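Local structure of polysaccharide deacetylase (Bacillus cereus, 4HD5) at residues F105-K108 with K113-E116; E232-D237 with G243-S248. The protein binds zinc and is probably a hydrolase of carbon-nitrogen bonds other than peptide bonds, as expected of a polysaccharide deacetylase of the NodB-like family. All coordinates share one frame; numbering follows the deposited sequence.

Contact 1: F105-K108 with K113-E116; sequences FDIK and KRGE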
# COMPACT_ATOMS: atom_id res chain seq x y z
N PHE A 105 1.11 20.95 -16.02
CA PHE A 105 1.13 19.49 -15.90
C PHE A 105 -0.15 19.01 -15.23
O PHE A 105 -0.49 19.48 -14.15
CB PHE A 105 2.33 19.00 -15.09
CG PHE A 105 2.40 17.50 -14.98
CD1 PHE A 105 2.79 16.74 -16.07
CD2 PHE A 105 2.04 16.86 -13.80
CE1 PHE A 105 2.83 15.36 -15.98
CE2 PHE A 105 2.09 15.48 -13.71
CZ PHE A 105 2.49 14.73 -14.81
N ASP A 106 -0.83 18.07 -15.88
CA ASP A 106 -2.06 17.46 -15.36
C ASP A 106 -1.97 15.94 -15.52
O ASP A 106 -1.58 15.45 -16.58
CB ASP A 106 -3.28 18.00 -16.11
CG ASP A 106 -4.60 17.60 -15.45
OD1 ASP A 106 -4.89 16.39 -15.35
OD2 ASP A 106 -5.36 18.51 -15.04
N ILE A 107 -2.35 15.20 -14.47
CA ILE A 107 -2.25 13.74 -14.50
C ILE A 107 -3.21 13.08 -15.51
O ILE A 107 -3.10 11.89 -15.76
CB ILE A 107 -2.44 13.11 -13.10
CG1 ILE A 107 -3.86 13.38 -12.56
CG2 ILE A 107 -1.38 13.63 -12.14
CD1 ILE A 107 -4.14 12.75 -11.21
N LYS A 108 -4.14 13.85 -16.07
CA LYS A 108 -4.97 13.36 -17.19
C LYS A 108 -4.09 12.93 -18.37
O LYS A 108 -4.48 12.07 -19.16
CB LYS A 108 -5.98 14.43 -17.64
CG LYS A 108 -5.37 15.58 -18.42
CD LYS A 108 -6.34 16.73 -18.65
CE LYS A 108 -5.64 17.90 -19.32
NZ LYS A 108 -6.55 19.04 -19.64
N LYS A 113 -3.35 8.42 -13.70
CA LYS A 113 -2.47 7.63 -12.86
C LYS A 113 -1.68 8.57 -11.96
O LYS A 113 -1.29 9.66 -12.38
CB LYS A 113 -1.52 6.78 -13.70
CG LYS A 113 -2.21 5.67 -14.48
CD LYS A 113 -1.25 5.09 -15.51
CE LYS A 113 -1.84 3.87 -16.19
NZ LYS A 113 -0.94 3.43 -17.30
N ARG A 114 -1.49 8.16 -10.71
CA ARG A 114 -0.84 9.00 -9.71
C ARG A 114 0.44 8.32 -9.24
O ARG A 114 0.96 7.46 -9.94
CB ARG A 114 -1.82 9.27 -8.57
CG ARG A 114 -3.08 9.98 -9.03
CD ARG A 114 -4.14 10.02 -7.93
NE ARG A 114 -3.70 10.81 -6.79
CZ ARG A 114 -3.86 12.13 -6.65
NH1 ARG A 114 -4.48 12.86 -7.57
NH2 ARG A 114 -3.41 12.73 -5.56
N GLY A 115 0.98 8.74 -8.10
CA GLY A 115 2.24 8.21 -7.60
C GLY A 115 3.42 9.15 -7.85
O GLY A 115 3.25 10.35 -8.09
N GLU A 116 4.61 8.58 -7.81
CA GLU A 116 5.84 9.32 -7.97
C GLU A 116 6.15 9.55 -9.46
O GLU A 116 6.20 8.60 -10.25
CB GLU A 116 6.98 8.56 -7.27
CG GLU A 116 8.38 9.11 -7.49
CD GLU A 116 9.42 8.29 -6.76
OE1 GLU A 116 9.48 8.36 -5.51
OE2 GLU A 116 10.18 7.55 -7.43
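I107 is the one residue of 105-108 that reaches across to 113-116, and it does so at two places on its side chain. The delta methyl goes to R114: I107 CD1 lies 3.7 Å from R114 CG and 3.7 Å from R114 NH1, so a single methyl touches the start and the tip of the arginine chain. This is possible because the arginine bends at chi3 (65°), which brings NH1 back beside the methyl at an oblique angle. Nearer the backbone, the branch point I107 CB is 3.7 Å from K113 O, and I107 CG2 stands less closely, 4.0 Å from the same K113 O. With chi1 at 64°, CG1 sits between the backbone N and the carbonyl carbon, while CG2 lies beside the N. T59 and F140 also pack on the buried isoleucine. The solvent side is loose by contrast. The CB atoms of K113 and K108 point away from the opposite segment and both lysines are exposed, K113 touching R81. Local order on the first segment comes from an Asx turn, in which K108 N donates to D106 OD1 over 2.7 Å at a nearly straight 166°, OD1 accepting through its anti lone pair. The turn lies where strand 103-106 gives way to the 3-10 segment. The polar end of R114 is held from elsewhere, NE by E141 O and NH1 by S58 O, and these two carbonyls help to set how the guanidinium is turned. The contact thus places hydrocarbon against polar atoms, among them an arginine whose N-H groups are bonded to backbone carbonyls elsewhere, which implies that the packing between the two segments here is van der Waals contact.

Contact 2: E232-D237 with G243-S248; sequences EYMIVD and GALSTS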
# COMPACT_ATOMS: atom_id res chain seq x y z
N GLU A 232 -1.13 -11.48 7.55
CA GLU A 232 -1.96 -12.21 8.49
C GLU A 232 -1.82 -11.59 9.87
O GLU A 232 -0.72 -11.55 10.42
CB GLU A 232 -1.50 -13.67 8.52
CG GLU A 232 -2.12 -14.52 9.61
CD GLU A 232 -3.59 -14.79 9.34
OE1 GLU A 232 -3.87 -15.48 8.32
OE2 GLU A 232 -4.44 -14.32 10.13
N TYR A 233 -2.92 -11.13 10.46
CA TYR A 233 -2.86 -10.63 11.84
C TYR A 233 -3.19 -11.75 12.83
O TYR A 233 -4.33 -12.17 12.95
CB TYR A 233 -3.83 -9.49 12.04
CG TYR A 233 -3.55 -8.26 11.21
CD1 TYR A 233 -2.49 -7.42 11.52
CD2 TYR A 233 -4.38 -7.90 10.17
CE1 TYR A 233 -2.26 -6.27 10.79
CE2 TYR A 233 -4.16 -6.76 9.43
CZ TYR A 233 -3.10 -5.94 9.75
OH TYR A 233 -2.90 -4.79 9.02
N MET A 234 -2.18 -12.24 13.54
CA MET A 234 -2.32 -13.40 14.42
C MET A 234 -2.67 -13.05 15.87
O MET A 234 -2.06 -12.17 16.47
CB MET A 234 -1.02 -14.18 14.41
CG MET A 234 -1.09 -15.50 15.15
SD MET A 234 -1.95 -16.77 14.21
CE MET A 234 -2.42 -17.88 15.53
N ILE A 235 -3.64 -13.76 16.43
CA ILE A 235 -3.87 -13.73 17.88
C ILE A 235 -2.75 -14.57 18.49
O ILE A 235 -2.76 -15.80 18.38
CB ILE A 235 -5.24 -14.30 18.29
CG1 ILE A 235 -6.39 -13.47 17.68
CG2 ILE A 235 -5.36 -14.33 19.81
CD1 ILE A 235 -7.76 -14.09 17.86
N VAL A 236 -1.78 -13.90 19.11
CA VAL A 236 -0.49 -14.54 19.37
C VAL A 236 -0.57 -15.71 20.36
O VAL A 236 0.11 -16.72 20.17
CB VAL A 236 0.58 -13.52 19.80
CG1 VAL A 236 1.89 -14.22 20.09
CG2 VAL A 236 0.76 -12.47 18.70
N ASP A 237 -1.42 -15.60 21.38
CA ASP A 237 -1.55 -16.70 22.34
C ASP A 237 -2.38 -17.86 21.80
O ASP A 237 -2.52 -18.88 22.47
CB ASP A 237 -2.12 -16.23 23.69
CG ASP A 237 -1.12 -15.39 24.50
OD1 ASP A 237 0.05 -15.24 24.08
OD2 ASP A 237 -1.50 -14.87 25.56
N GLY A 243 -7.56 -25.35 15.87
CA GLY A 243 -8.32 -24.45 15.01
C GLY A 243 -7.58 -23.21 14.56
O GLY A 243 -8.04 -22.48 13.68
N ALA A 244 -6.42 -22.97 15.17
CA ALA A 244 -5.56 -21.86 14.78
C ALA A 244 -4.30 -22.39 14.11
O ALA A 244 -3.98 -23.57 14.20
CB ALA A 244 -5.21 -21.01 15.99
N LEU A 245 -3.60 -21.50 13.42
CA LEU A 245 -2.35 -21.86 12.75
C LEU A 245 -1.34 -22.37 13.77
O LEU A 245 -1.27 -21.87 14.89
CB LEU A 245 -1.79 -20.66 12.00
CG LEU A 245 -2.66 -20.14 10.85
CD1 LEU A 245 -2.32 -18.69 10.54
CD2 LEU A 245 -2.53 -21.01 9.61
N SER A 246 -0.56 -23.38 13.39
CA SER A 246 0.53 -23.87 14.24
C SER A 246 1.79 -23.09 13.92
O SER A 246 1.86 -22.37 12.93
CB SER A 246 0.78 -25.36 14.01
OG SER A 246 1.36 -25.57 12.74
N THR A 247 2.81 -23.27 14.74
CA THR A 247 4.10 -22.64 14.50
C THR A 247 4.67 -23.06 13.13
O THR A 247 5.21 -22.23 12.40
CB THR A 247 5.10 -23.02 15.61
OG1 THR A 247 4.66 -22.47 16.86
CG2 THR A 247 6.50 -22.49 15.29
N SER A 248 4.57 -24.34 12.80
CA SER A 248 5.16 -24.82 11.55
C SER A 248 4.37 -24.29 10.35
O SER A 248 4.95 -24.07 9.29
CB SER A 248 5.26 -26.35 11.53
OG SER A 248 3.98 -26.94 11.40
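L245 faces two side chains of strand 230-234, and its CD1 methyl touches both. M234 meets it at a slant, with M234 SD 4.2 Å from L245 CD1, whereas E232 comes from the opposite direction and brings E232 OE1 to 4.2 Å from the same L245 CD1. Residues 232 and 234 are alternate positions of the strand, so both CB atoms point toward 243-248, while Y233 between them packs on strand 199-206. M234 leaves the strand with CG anti to its backbone N (chi1 -173°) and then bends at chi2 (76°), which swings the thioether across to the loop. Beyond the sulfur its terminal methyl finds a second apolar partner, M234 CE standing 4.2 Å from A244 CB. E232 has the same overall shape, bent at chi2 (70°), but its carboxylate is polar: the oxygen beside the leucine methyl, OE1, is hydrogen-bonded by N211 ND2, so the buried acid has a polar partner although its neighbour across the contact is a hydrocarbon. L245 also touches I250 and M253 of helix 247-255, linking strand and helix through one side chain. Zinc, bound by D206, H264 and H268, is close by: the side chain of E232 is about 8 Å from the ion and about 5 Å from that of D206, and the side chain of M234 is about 5 Å from that of H264. The C-terminal end of strand 230-234 here packs on the loop into helix 247-255, part of a beta-alpha-beta unit beside the zinc site, consistent with a TIM-barrel-like polysaccharide deacetylase.

In the fold
From the N terminus the chain first builds the antiparallel sheets, and contact 1 closes a short loop there: residues 109-112 separate its segments within the longer connection from strand 103-106, the edge strand of one sheet, to strand 115-125 of the other, so it ties two sheets together. The chain then passes into the parallel barrel, where residues 238-242 separate the segments of contact 2 within the connection between strand 230-234 and helix 247-255, beside the zinc site. The two loops follow in series, neither nested nor crossed. The centres of contacts 1 and 2 are about 41 Å apart, on opposite sides of the chain's centre. The nearest atoms of contacts 1 and 2 are about 22 Å apart.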